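Local structure of thiamine-binding periplasmic protein (Escherichia coli, 2QRY) at residues A[140-148]-A[235-243]. The protein binds thiamine, thiamine phosphate and thiamine diphosphate with high affinity in the periplasm and serves as the solute-binding component of the ThiBPQ ABC transporter for thiamine import. Residues are numbered along the deposited sequence; the frame is centred on the assembly and turned at random.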
loop_
_atom_site.group_PDB
_atom_site.type_symbol
_atom_site.label_atom_id
_atom_site.label_comp_id
_atom_site.label_asym_id
_atom_site.label_seq_id
_atom_site.Cartn_x
_atom_site.Cartn_y
_atom_site.Cartn_z
ATOM N N PRO A 140 0.231 -19.754 14.771
ATOM C CA PRO A 140 -0.478 -18.813 13.906
ATOM C C PRO A 140 -1.242 -19.510 12.788
ATOM O O PRO A 140 -0.905 -20.623 12.391
ATOM C CB PRO A 140 0.648 -17.933 13.374
ATOM C CG PRO A 140 1.788 -18.897 13.277
ATOM C CD PRO A 140 1.690 -19.631 14.595
ATOM N N PRO A 141 -2.293 -18.861 12.270
ATOM C CA PRO A 141 -3.089 -19.442 11.190
ATOM C C PRO A 141 -2.215 -19.656 9.953
ATOM O O PRO A 141 -1.213 -18.959 9.766
ATOM C CB PRO A 141 -4.173 -18.393 10.971
ATOM C CG PRO A 141 -3.475 -17.118 11.322
ATOM C CD PRO A 141 -2.756 -17.500 12.586
ATOM N N GLN A 142 -2.589 -20.622 9.119
ATOM C CA GLN A 142 -1.823 -20.926 7.915
ATOM C C GLN A 142 -2.618 -20.672 6.634
ATOM O O GLN A 142 -2.213 -21.058 5.537
ATOM C CB GLN A 142 -1.325 -22.371 7.977
ATOM C CG GLN A 142 -0.378 -22.612 9.151
ATOM C CD GLN A 142 0.012 -24.068 9.316
ATOM O OE1 GLN A 142 -0.846 -24.932 9.493
ATOM N NE2 GLN A 142 1.311 -24.346 9.268
ATOM N N SER A 143 -3.753 -20.003 6.787
ATOM C CA SER A 143 -4.596 -19.655 5.656
ATOM C C SER A 143 -5.586 -18.597 6.132
ATOM O O SER A 143 -5.905 -18.528 7.323
ATOM C CB SER A 143 -5.335 -20.890 5.138
ATOM O OG SER A 143 -6.248 -21.389 6.096
ATOM N N LEU A 144 -6.060 -17.764 5.211
ATOM C CA LEU A 144 -7.009 -16.718 5.565
ATOM C C LEU A 144 -8.258 -17.399 6.100
ATOM O O LEU A 144 -8.914 -16.901 7.021
ATOM C CB LEU A 144 -7.369 -15.880 4.336
ATOM C CG LEU A 144 -7.725 -14.399 4.553
ATOM C CD1 LEU A 144 -8.402 -13.855 3.292
ATOM C CD2 LEU A 144 -8.642 -14.244 5.739
ATOM N N LYS A 145 -8.571 -18.554 5.520
ATOM C CA LYS A 145 -9.748 -19.322 5.915
ATOM C C LYS A 145 -9.691 -19.737 7.382
ATOM O O LYS A 145 -10.683 -19.623 8.102
ATOM C CB LYS A 145 -9.886 -20.554 5.019
ATOM C CG LYS A 145 -11.013 -21.503 5.405
ATOM C CD LYS A 145 -11.279 -22.495 4.273
ATOM C CE LYS A 145 -12.390 -23.476 4.609
ATOM N NZ LYS A 145 -11.930 -24.512 5.573
ATOM N N GLU A 146 -8.531 -20.214 7.823
ATOM C CA GLU A 146 -8.380 -20.627 9.209
ATOM C C GLU A 146 -8.503 -19.424 10.144
ATOM O O GLU A 146 -9.209 -19.483 11.148
ATOM C CB GLU A 146 -7.035 -21.314 9.419
ATOM C CG GLU A 146 -6.723 -21.575 10.878
ATOM C CD GLU A 146 -5.483 -22.416 11.078
ATOM O OE1 GLU A 146 -4.504 -22.241 10.320
ATOM O OE2 GLU A 146 -5.485 -23.242 12.011
ATOM N N LEU A 147 -7.816 -18.335 9.806
ATOM C CA LEU A 147 -7.869 -17.120 10.610
ATOM C C LEU A 147 -9.314 -16.689 10.851
ATOM O O LEU A 147 -9.664 -16.258 11.949
ATOM C CB LEU A 147 -7.100 -15.993 9.910
ATOM C CG LEU A 147 -7.164 -14.579 10.497
ATOM C CD1 LEU A 147 -6.116 -13.693 9.838
ATOM C CD2 LEU A 147 -8.539 -13.985 10.263
ATOM N N VAL A 148 -10.145 -16.813 9.822
ATOM C CA VAL A 148 -11.548 -16.427 9.909
ATOM C C VAL A 148 -12.435 -17.439 10.634
ATOM O O VAL A 148 -13.309 -17.069 11.420
ATOM C CB VAL A 148 -12.158 -16.214 8.497
ATOM C CG1 VAL A 148 -13.667 -16.015 8.605
ATOM C CG2 VAL A 148 -11.512 -15.020 7.809
ATOM N N ALA A 235 6.872 -11.911 12.233
ATOM C CA ALA A 235 6.740 -12.619 10.976
ATOM C C ALA A 235 5.399 -12.381 10.307
ATOM O O ALA A 235 4.416 -12.024 10.953
ATOM C CB ALA A 235 6.943 -14.110 11.202
ATOM N N ALA A 236 5.381 -12.578 8.994
ATOM C CA ALA A 236 4.178 -12.431 8.193
ATOM C C ALA A 236 3.741 -13.853 7.873
ATOM O O ALA A 236 4.511 -14.624 7.296
ATOM C CB ALA A 236 4.490 -11.670 6.907
ATOM N N ALA A 237 2.517 -14.201 8.252
ATOM C CA ALA A 237 2.004 -15.547 8.012
ATOM C C ALA A 237 1.754 -15.792 6.530
ATOM O O ALA A 237 1.061 -15.022 5.867
ATOM C CB ALA A 237 0.735 -15.767 8.805
ATOM N N ASN A 238 2.342 -16.865 6.015
ATOM C CA ASN A 238 2.206 -17.234 4.611
ATOM C C ASN A 238 0.968 -18.121 4.464
ATOM O O ASN A 238 0.966 -19.266 4.914
ATOM C CB ASN A 238 3.477 -17.973 4.163
ATOM C CG ASN A 238 3.570 -18.148 2.648
ATOM O OD1 ASN A 238 3.150 -17.284 1.869
ATOM N ND2 ASN A 238 4.150 -19.262 2.226
ATOM N N PHE A 239 -0.088 -17.590 3.849
ATOM C CA PHE A 239 -1.320 -18.359 3.681
ATOM C C PHE A 239 -1.381 -19.174 2.387
ATOM O O PHE A 239 -0.924 -18.736 1.334
ATOM C CB PHE A 239 -2.548 -17.442 3.785
ATOM C CG PHE A 239 -2.749 -16.843 5.155
ATOM C CD1 PHE A 239 -2.086 -17.367 6.267
ATOM C CD2 PHE A 239 -3.615 -15.767 5.335
ATOM C CE1 PHE A 239 -2.280 -16.832 7.533
ATOM C CE2 PHE A 239 -3.818 -15.222 6.608
ATOM C CZ PHE A 239 -3.147 -15.758 7.709
ATOM N N SER A 240 -1.960 -20.368 2.493
ATOM C CA SER A 240 -2.075 -21.291 1.371
ATOM C C SER A 240 -2.955 -20.817 0.214
ATOM O O SER A 240 -2.817 -21.312 -0.903
ATOM C CB SER A 240 -2.557 -22.662 1.872
ATOM O OG SER A 240 -3.818 -22.584 2.515
ATOM N N GLU A 241 -3.861 -19.875 0.462
ATOM C CA GLU A 241 -4.695 -19.380 -0.626
ATOM C C GLU A 241 -3.862 -18.472 -1.527
ATOM O O GLU A 241 -4.217 -18.224 -2.680
ATOM C CB GLU A 241 -5.898 -18.588 -0.095
ATOM C CG GLU A 241 -6.852 -19.386 0.777
ATOM C CD GLU A 241 -6.605 -19.155 2.254
ATOM O OE1 GLU A 241 -5.540 -18.590 2.593
ATOM O OE2 GLU A 241 -7.469 -19.540 3.070
ATOM N N GLY A 242 -2.736 -17.997 -1.004
ATOM C CA GLY A 242 -1.901 -17.090 -1.769
ATOM C C GLY A 242 -2.167 -15.684 -1.252
ATOM O O GLY A 242 -3.060 -15.494 -0.424
ATOM N N HIS A 243 -1.417 -14.701 -1.740
ATOM C CA HIS A 243 -1.569 -13.323 -1.285
ATOM C C HIS A 243 -1.887 -12.309 -2.384
ATOM O O HIS A 243 -1.501 -12.483 -3.547
ATOM C CB HIS A 243 -0.309 -12.907 -0.531
ATOM C CG HIS A 243 -0.064 -13.720 0.701
ATOM N ND1 HIS A 243 -0.054 -13.172 1.967
ATOM C CD2 HIS A 243 0.113 -15.053 0.868
ATOM C CE1 HIS A 243 0.114 -14.132 2.859
ATOM N NE2 HIS A 243 0.216 -15.283 2.219
#
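Glu-241 closes the N-terminal end of helix 144-149 with both carboxylate oxygens. Glu-241 OE1 accepts Leu-144 N at 2.8 Å and Glu-241 OE2 accepts Lys-145 N at 2.9 Å; each donor arrives on the syn side, somewhat out of the carboxylate plane, with an N-H...O angle of 159°. The side chain gets there by a bend at chi2 (99°), which swings the carboxylate across Ser-143 CB. The next first-turn amide is served from within the helix's own segment: Ser-143, at the N-cap, takes Glu-146 N on OG at 3.1 Å. Glu-146 in turn accepts Gln-142 N through OE1, met nearly along its C-O axis. The carbonyl of Gln-142 is satisfied across the contact, where Ser-240 N donates to Gln-142 O at 3.1 Å; Phe-239 CA adds a CH...O contact to the same oxygen.

Beneath this polar layer lies the buried Phe-239 ring, one face covered by the backbone of Ser-143 and Leu-144, with Ser-143 C 3.4 Å above its centre. Pro-141 O and Leu-147 CD1 lie at its edge, and Phe-130 of strand 121-133 also touches it. A serine in place of Phe-239 would probably leave a gap under the Ser-143 and Leu-144 backbone and take away the apolar contacts of Pro-141 and Leu-147. The type I turn from Phe-239 to Gly-242, closed by Gly-242 N to Phe-239 O, presents Glu-241, while His-243 NE2 accepts Phe-239 N at 2.8 Å and its ND1 is bonded to Phe-128 O.

The contact therefore joins the helix start to the connection between strands 234-236 and 243-252. Two first-turn amides on one carboxylate are consistent with a favourable interaction with the helix end, which would probably favour an ionised Glu-241.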